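Local structure of uncharacterized protein ycf41 (Synechococcus elongatus PCC 6301, 3KOJ) at residues P24-A29 against A62-L67; M39-P44 against V77-R82. The protein probably binds single-stranded DNA through an OB-fold domain of the single-strand binding protein family, and assembles from four copies of the chain. The protein carries 1 engineered substitution. All coordinates share one frame; numbering follows the deposited sequence.

Contact 1: residues P24-A29 against A62-L67. Engineered in segment 24-29: A29 (natural residue Thr).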
ATOM      1  N   PRO B  24       8.312  22.703   5.860  1.00 21.09           N
ATOM      2  CA  PRO B  24       7.257  23.040   4.908  1.00 21.99           C
ATOM      3  C   PRO B  24       7.142  24.544   4.675  1.00 26.63           C
ATOM      4  O   PRO B  24       7.250  25.340   5.611  1.00 26.98           O
ATOM      5  CB  PRO B  24       5.999  22.453   5.559  1.00 22.81           C
ATOM      6  CG  PRO B  24       6.344  22.394   7.014  1.00 28.76           C
ATOM      7  CD  PRO B  24       7.768  21.932   6.990  1.00 27.11           C
ATOM      8  N   GLN B  25       6.950  24.914   3.414  1.00 21.38           N
ATOM      9  CA  GLN B  25       6.780  26.305   3.006  1.00 26.16           C
ATOM     10  C   GLN B  25       5.417  26.353   2.336  1.00 28.20           C
ATOM     11  O   GLN B  25       5.106  25.504   1.495  1.00 24.32           O
ATOM     12  CB  GLN B  25       7.864  26.717   2.007  1.00 38.53           C
ATOM     13  CG  GLN B  25       9.284  26.599   2.535  1.00 47.04           C
ATOM     14  CD  GLN B  25       9.513  27.434   3.779  1.00 55.87           C
ATOM     15  OE1 GLN B  25       9.756  26.903   4.866  1.00 62.74           O
ATOM     16  NE2 GLN B  25       9.437  28.751   3.628  1.00 52.97           N
ATOM     17  N   LEU B  26       4.604  27.338   2.701  1.00 24.33           N
ATOM     18  CA  LEU B  26       3.267  27.451   2.137  1.00 27.06           C
ATOM     19  C   LEU B  26       3.080  28.623   1.182  1.00 24.57           C
ATOM     20  O   LEU B  26       3.664  29.691   1.360  1.00 29.59           O
ATOM     21  CB  LEU B  26       2.236  27.549   3.267  1.00 30.80           C
ATOM     22  CG  LEU B  26       1.129  26.491   3.276  1.00 43.86           C
ATOM     23  CD1 LEU B  26       0.315  26.610   4.548  1.00 52.00           C
ATOM     24  CD2 LEU B  26       0.244  26.659   2.054  1.00 54.29           C
ATOM     25  N   ARG B  27       2.264  28.404   0.158  1.00 22.48           N
ATOM     26  CA  ARG B  27       1.951  29.439  -0.819  1.00 29.65           C
ATOM     27  C   ARG B  27       0.544  29.144  -1.314  1.00 31.20           C
ATOM     28  O   ARG B  27      -0.009  28.080  -1.030  1.00 26.79           O
ATOM     29  CB  ARG B  27       2.925  29.393  -2.003  1.00 33.54           C
ATOM     30  CG  ARG B  27       2.736  28.190  -2.920  1.00 35.74           C
ATOM     31  CD  ARG B  27       3.835  28.074  -3.968  1.00 41.63           C
ATOM     32  NE  ARG B  27       3.772  26.806  -4.694  1.00 47.58           N
ATOM     33  CZ  ARG B  27       2.892  26.522  -5.650  1.00 53.57           C
ATOM     34  NH1 ARG B  27       1.985  27.418  -6.015  1.00 58.07           N
ATOM     35  NH2 ARG B  27       2.915  25.332  -6.238  1.00 53.81           N
ATOM     36  N   TYR B  28      -0.048  30.094  -2.027  1.00 30.88           N
ATOM     37  CA  TYR B  28      -1.369  29.874  -2.592  1.00 31.85           C
ATOM     38  C   TYR B  28      -1.176  29.631  -4.081  1.00 31.03           C
ATOM     39  O   TYR B  28      -0.374  30.309  -4.725  1.00 39.35           O
ATOM     40  CB  TYR B  28      -2.290  31.076  -2.352  1.00 33.87           C
ATOM     41  CG  TYR B  28      -3.042  30.989  -1.045  1.00 36.50           C
ATOM     42  CD1 TYR B  28      -2.527  31.549   0.122  1.00 39.85           C
ATOM     43  CD2 TYR B  28      -4.250  30.295  -0.964  1.00 38.56           C
ATOM     44  CE1 TYR B  28      -3.194  31.416   1.340  1.00 44.15           C
ATOM     45  CE2 TYR B  28      -4.923  30.155   0.246  1.00 44.80           C
ATOM     46  CZ  TYR B  28      -4.390  30.716   1.394  1.00 48.52           C
ATOM     47  OH  TYR B  28      -5.048  30.568   2.594  1.00 51.81           O
ATOM     48  N   ALA B  29      -1.892  28.649  -4.620  1.00 28.58           N
ATOM     49  CA  ALA B  29      -1.787  28.314  -6.037  1.00 37.75           C
ATOM     50  C   ALA B  29      -2.276  29.456  -6.928  1.00 46.61           C
ATOM     51  O   ALA B  29      -2.623  30.531  -6.437  1.00 50.53           O
ATOM     52  CB  ALA B  29      -2.578  27.045  -6.328  1.00 36.59           C
ATOM     53  N   ALA B  62      -6.482  21.280   2.333  1.00 29.42           N
ATOM     54  CA  ALA B  62      -6.466  21.008   3.763  1.00 28.89           C
ATOM     55  C   ALA B  62      -5.196  20.310   4.233  1.00 26.20           C
ATOM     56  O   ALA B  62      -4.673  20.618   5.306  1.00 25.50           O
ATOM     57  CB  ALA B  62      -7.683  20.177   4.145  1.00 34.99           C
ATOM     58  N   VAL B  63      -4.692  19.371   3.439  1.00 26.56           N
ATOM     59  CA  VAL B  63      -3.489  18.657   3.847  1.00 23.05           C
ATOM     60  C   VAL B  63      -2.273  19.583   3.852  1.00 23.97           C
ATOM     61  O   VAL B  63      -1.323  19.359   4.603  1.00 25.03           O
ATOM     62  CB  VAL B  63      -3.230  17.418   2.949  1.00 31.42           C
ATOM     63  CG1 VAL B  63      -2.613  17.831   1.632  1.00 31.28           C
ATOM     64  CG2 VAL B  63      -2.345  16.423   3.692  1.00 34.55           C
ATOM     65  N   ALA B  64      -2.310  20.631   3.033  1.00 25.63           N
ATOM     66  CA  ALA B  64      -1.209  21.593   2.986  1.00 20.50           C
ATOM     67  C   ALA B  64      -1.124  22.325   4.328  1.00 21.29           C
ATOM     68  O   ALA B  64      -0.040  22.514   4.883  1.00 23.32           O
ATOM     69  CB  ALA B  64      -1.429  22.598   1.858  1.00 26.25           C
ATOM     70  N   GLN B  65      -2.277  22.731   4.851  1.00 22.02           N
ATOM     71  CA  GLN B  65      -2.316  23.444   6.126  1.00 23.99           C
ATOM     72  C   GLN B  65      -1.863  22.538   7.274  1.00 29.34           C
ATOM     73  O   GLN B  65      -1.222  22.994   8.222  1.00 25.70           O
ATOM     74  CB  GLN B  65      -3.732  23.966   6.380  1.00 30.89           C
ATOM     75  CG  GLN B  65      -4.262  24.824   5.232  1.00 42.82           C
ATOM     76  CD  GLN B  65      -5.687  25.298   5.450  1.00 52.05           C
ATOM     77  OE1 GLN B  65      -6.535  24.546   5.928  1.00 55.65           O
ATOM     78  NE2 GLN B  65      -5.959  26.544   5.079  1.00 48.84           N
ATOM     79  N   GLU B  66      -2.190  21.256   7.172  1.00 26.15           N
ATOM     80  CA  GLU B  66      -1.817  20.276   8.187  1.00 31.19           C
ATOM     81  C   GLU B  66      -0.299  20.058   8.204  1.00 29.84           C
ATOM     82  O   GLU B  66       0.310  19.948   9.271  1.00 30.93           O
ATOM     83  CB  GLU B  66      -2.543  18.956   7.911  1.00 33.70           C
ATOM     84  CG  GLU B  66      -2.227  17.840   8.885  1.00 37.83           C
ATOM     85  CD  GLU B  66      -3.048  16.596   8.618  1.00 44.99           C
ATOM     86  OE1 GLU B  66      -3.853  16.608   7.661  1.00 49.56           O
ATOM     87  OE2 GLU B  66      -2.891  15.605   9.362  1.00 50.34           O
ATOM     88  N   LEU B  67       0.310  20.006   7.022  1.00 27.56           N
ATOM     89  CA  LEU B  67       1.756  19.817   6.921  1.00 24.45           C
ATOM     90  C   LEU B  67       2.500  20.981   7.571  1.00 25.40           C
ATOM     91  O   LEU B  67       3.370  20.783   8.418  1.00 26.90           O
ATOM     92  CB  LEU B  67       2.180  19.698   5.450  1.00 22.94           C
ATOM     93  CG  LEU B  67       1.748  18.433   4.701  1.00 27.78           C
ATOM     94  CD1 LEU B  67       2.186  18.520   3.239  1.00 25.23           C
ATOM     95  CD2 LEU B  67       2.359  17.208   5.377  1.00 26.80           C
TER
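P24 and L26 of strand 12-28 lean on one flank of helix 62-70 and set apolar carbons against the backbone carbonyls of L67 and A64. The strand segment and the first turns of the helix run at 142° between their N-to-C directions, roughly antiparallel, though well askew, with their axes 8.9 Å apart at closest approach. The closer part is made of two steps, P24 on L67 and L26 on A64. CB of P24 points toward the helix, and the ring's CG rests 3.7 Å from the backbone O of L67; a compact, rigid ring suits a spot where the strand comes near the helix backbone. One turn earlier the small methyl of A64 lets the strand come close, so that L26 CD2 sits 4.4 Å from A64 CB. The other branch of L26, CD1, lies 4.1 Å from A64 O and reaches on toward the CA of Q65. A chi1 of -123°, away from the usual staggered positions, lays this forked end along the helix. The helix has further neighbours: A64 also touches A37 of strand 35-43, while L67 and E66 pack on V106, and E66 OE2 is hydrogen-bonded to H108 NE2.

The solvent side is much looser. CB of Q65 points away from the strand, but its extended chain brings NE2 to 4.8 Å from Y28 OH, as befits a polar residue at an exposed border; Y28 brings only this hydroxyl near. L26 itself stays largely exposed and also touches P35. In all, just 178 Å² is buried. A short helix placed between the third and fourth strands of a five-stranded barrel, packed over one end of the barrel, is the hallmark of the OB fold.

Contact 2: residues M39-P44 against V77-R82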
HETATM    1  N   MSE B  39       7.696  20.410   1.156  1.00 18.56           N
HETATM    2  CA  MSE B  39       8.783  20.157   2.086  1.00 17.97           C
HETATM    3  C   MSE B  39       9.621  19.040   1.504  1.00 18.34           C
HETATM    4  O   MSE B  39       9.333  18.547   0.419  1.00 18.13           O
HETATM    5  CB  MSE B  39       8.224  19.753   3.461  1.00 16.22           C
HETATM    6  CG  MSE B  39       7.408  18.469   3.478  1.00 16.41           C
HETATM    7 SE   MSE B  39       6.690  18.069   5.257  1.00 30.74          SE
HETATM    8  CE  MSE B  39       6.305  16.183   4.997  1.00 22.12           C
ATOM      9  N   VAL B  40      10.668  18.650   2.216  1.00 17.75           N
ATOM     10  CA  VAL B  40      11.518  17.567   1.749  1.00 16.00           C
ATOM     11  C   VAL B  40      11.673  16.566   2.878  1.00 16.52           C
ATOM     12  O   VAL B  40      11.801  16.948   4.038  1.00 17.94           O
ATOM     13  CB  VAL B  40      12.919  18.078   1.335  1.00 16.30           C
ATOM     14  CG1 VAL B  40      13.793  16.906   0.892  1.00 17.42           C
ATOM     15  CG2 VAL B  40      12.787  19.097   0.202  1.00 21.21           C
ATOM     16  N   VAL B  41      11.641  15.282   2.540  1.00 14.17           N
ATOM     17  CA  VAL B  41      11.806  14.248   3.548  1.00 10.49           C
ATOM     18  C   VAL B  41      12.937  13.321   3.136  1.00 14.03           C
ATOM     19  O   VAL B  41      13.338  13.287   1.971  1.00 18.32           O
ATOM     20  CB  VAL B  41      10.520  13.408   3.744  1.00 16.20           C
ATOM     21  CG1 VAL B  41       9.368  14.317   4.143  1.00 13.88           C
ATOM     22  CG2 VAL B  41      10.191  12.621   2.464  1.00 13.67           C
ATOM     23  N   GLN B  42      13.457  12.581   4.107  1.00 13.80           N
ATOM     24  CA  GLN B  42      14.528  11.633   3.850  1.00 15.24           C
ATOM     25  C   GLN B  42      14.135  10.270   4.406  1.00 14.44           C
ATOM     26  O   GLN B  42      13.562  10.170   5.493  1.00 12.94           O
ATOM     27  CB  GLN B  42      15.829  12.102   4.509  1.00 15.92           C
ATOM     28  CG  GLN B  42      16.995  11.140   4.308  1.00 18.46           C
ATOM     29  CD  GLN B  42      18.281  11.640   4.944  1.00 24.23           C
ATOM     30  OE1 GLN B  42      18.886  12.609   4.478  1.00 17.07           O
ATOM     31  NE2 GLN B  42      18.700  10.982   6.020  1.00 24.88           N
ATOM     32  N   PHE B  43      14.419   9.224   3.644  1.00 12.62           N
ATOM     33  CA  PHE B  43      14.110   7.873   4.092  1.00 16.07           C
ATOM     34  C   PHE B  43      15.254   6.947   3.716  1.00 16.14           C
ATOM     35  O   PHE B  43      16.003   7.220   2.773  1.00 17.36           O
ATOM     36  CB  PHE B  43      12.763   7.392   3.527  1.00 15.72           C
ATOM     37  CG  PHE B  43      12.607   7.562   2.042  1.00 17.10           C
ATOM     38  CD1 PHE B  43      12.806   6.490   1.181  1.00 20.72           C
ATOM     39  CD2 PHE B  43      12.202   8.781   1.508  1.00 20.92           C
ATOM     40  CE1 PHE B  43      12.592   6.622  -0.186  1.00 22.50           C
ATOM     41  CE2 PHE B  43      11.985   8.927   0.141  1.00 20.34           C
ATOM     42  CZ  PHE B  43      12.181   7.847  -0.709  1.00 21.03           C
ATOM     43  N   PRO B  44      15.412   5.844   4.458  1.00 19.00           N
ATOM     44  CA  PRO B  44      16.476   4.862   4.238  1.00 22.98           C
ATOM     45  C   PRO B  44      16.567   4.260   2.850  1.00 26.66           C
ATOM     46  O   PRO B  44      15.548   4.017   2.193  1.00 20.12           O
ATOM     47  CB  PRO B  44      16.186   3.792   5.293  1.00 30.77           C
ATOM     48  CG  PRO B  44      15.432   4.533   6.357  1.00 27.61           C
ATOM     49  CD  PRO B  44      14.512   5.389   5.533  1.00 22.78           C
ATOM     50  N   VAL B  77       7.448  10.924  10.103  1.00 15.30           N
ATOM     51  CA  VAL B  77       6.050  10.817   9.716  1.00 13.46           C
ATOM     52  C   VAL B  77       5.807   9.675   8.741  1.00 12.15           C
ATOM     53  O   VAL B  77       6.748   9.030   8.270  1.00 12.03           O
ATOM     54  CB  VAL B  77       5.582  12.122   9.020  1.00 12.59           C
ATOM     55  CG1 VAL B  77       5.733  13.302   9.967  1.00 20.62           C
ATOM     56  CG2 VAL B  77       6.418  12.370   7.747  1.00 17.97           C
ATOM     57  N   VAL B  78       4.533   9.405   8.483  1.00 11.63           N
ATOM     58  CA  VAL B  78       4.155   8.416   7.481  1.00 10.31           C
ATOM     59  C   VAL B  78       3.328   9.228   6.499  1.00 15.60           C
ATOM     60  O   VAL B  78       2.389   9.925   6.894  1.00 16.15           O
ATOM     61  CB  VAL B  78       3.261   7.283   8.013  1.00 13.84           C
ATOM     62  CG1 VAL B  78       2.812   6.406   6.833  1.00 15.18           C
ATOM     63  CG2 VAL B  78       4.025   6.433   9.012  1.00 19.62           C
ATOM     64  N   LEU B  79       3.680   9.148   5.224  1.00 12.72           N
ATOM     65  CA  LEU B  79       2.961   9.893   4.202  1.00  9.18           C
ATOM     66  C   LEU B  79       2.285   8.935   3.232  1.00 12.42           C
ATOM     67  O   LEU B  79       2.842   7.892   2.902  1.00 15.16           O
ATOM     68  CB  LEU B  79       3.943  10.779   3.419  1.00 11.17           C
ATOM     69  CG  LEU B  79       4.764  11.768   4.248  1.00 16.82           C
ATOM     70  CD1 LEU B  79       5.982  12.222   3.449  1.00 22.46           C
ATOM     71  CD2 LEU B  79       3.892  12.952   4.650  1.00 21.83           C
ATOM     72  N   GLU B  80       1.076   9.288   2.802  1.00 10.66           N
ATOM     73  CA  GLU B  80       0.346   8.496   1.813  1.00 10.87           C
ATOM     74  C   GLU B  80       0.083   9.450   0.660  1.00 14.90           C
ATOM     75  O   GLU B  80      -0.436  10.545   0.871  1.00 14.08           O
ATOM     76  CB  GLU B  80      -1.003   8.008   2.345  1.00 10.69           C
ATOM     77  CG  GLU B  80      -1.804   7.247   1.276  1.00 16.98           C
ATOM     78  CD  GLU B  80      -3.253   6.999   1.674  1.00 24.09           C
ATOM     79  OE1 GLU B  80      -3.700   7.573   2.688  1.00 24.68           O
ATOM     80  OE2 GLU B  80      -3.947   6.239   0.966  1.00 20.38           O
ATOM     81  N   GLY B  81       0.431   9.042  -0.557  1.00 15.81           N
ATOM     82  CA  GLY B  81       0.206   9.913  -1.692  1.00 16.98           C
ATOM     83  C   GLY B  81       0.427   9.228  -3.023  1.00 17.24           C
ATOM     84  O   GLY B  81       0.493   7.998  -3.101  1.00 16.31           O
ATOM     85  N   ARG B  82       0.534  10.031  -4.076  1.00 13.88           N
ATOM     86  CA  ARG B  82       0.747   9.512  -5.419  1.00 15.36           C
ATOM     87  C   ARG B  82       2.091  10.005  -5.932  1.00 15.44           C
ATOM     88  O   ARG B  82       2.444  11.174  -5.754  1.00 18.72           O
ATOM     89  CB  ARG B  82      -0.380   9.976  -6.356  1.00 15.75           C
ATOM     90  CG  ARG B  82      -1.765   9.435  -5.979  1.00 15.90           C
ATOM     91  CD  ARG B  82      -2.856   9.941  -6.923  1.00 18.66           C
ATOM     92  NE  ARG B  82      -2.708   9.435  -8.288  1.00 22.01           N
ATOM     93  CZ  ARG B  82      -3.214   8.287  -8.734  1.00 24.56           C
ATOM     94  NH1 ARG B  82      -3.918   7.504  -7.924  1.00 25.47           N
ATOM     95  NH2 ARG B  82      -3.014   7.919  -9.995  1.00 26.68           N
TER
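Strands 35-43 and 76-84 face each other across the interior without pairing, their nearest CA atoms, those of V41 and V77, being 9.1 Å apart. This is the inside of the OB-fold barrel: each strand hydrogen-bonds to other neighbours, M39 to V57 and V41 to L55 of strand 53-60 among them, and the two segments meet only through side chains. L79 is the hub on one side. Its CG lies anti to the carbonyl carbon (chi1 -57°), which carries the forked end inward to meet two residues of the opposing strand, one with each methyl. CD2 takes the end of M39, a selenomethionine in the crystal, and CD1 takes a branch of V41. The two partners suit different spans. M39 starts with its CG between the backbone N and the carbonyl carbon (chi1 62°) and then runs out extended, so a long, flexible, apolar chain delivers its terminal methyl deep into the core; M39 also touches C71. V41 needs no such reach; a short beta-branched side chain, stiff and well suited to a strand, fills the core close to its own backbone and packs as well on A18 and V57. Leucine, with two methyls on one stem, can serve both neighbours at once, and L79 touches V57 and V106 besides.

Residues with CB pointing the other way face different surroundings: V78 packs on M11 of the third subunit and H107 of the fourth, and E80 pairs with R105 of its own chain in a salt bridge. The inner meeting remains small and wholly apolar, with 118 Å² buried, and its two tip-to-tip approaches are equal in length: M39 CE to L79 CD2 and V41 CG1 to L79 CD1, each 4.0 Å.

Overall arrangement
Contacts 1 and 2 are two levels of one OB-fold barrel, with centres about 15 Å apart. Contact 2 lies in the buried core, its centre about 5 Å from the centre of the chain, whereas that of contact 1 lies farther out, about 10 Å from it, where the helix meets the barrel. They join through M39: its CB is 3.7 Å from P24 CA, and its CE is 4.1 Å from L67 CD2. Their segments alternate along the chain, 24-29 and 39-44 preceding 62-67 and 77-82. Contact 2 also lies near subunit interfaces of the tetramer, whereas no other chain of the assembly touches contact 1. The barrel they share is consistent with a single-strand binding domain.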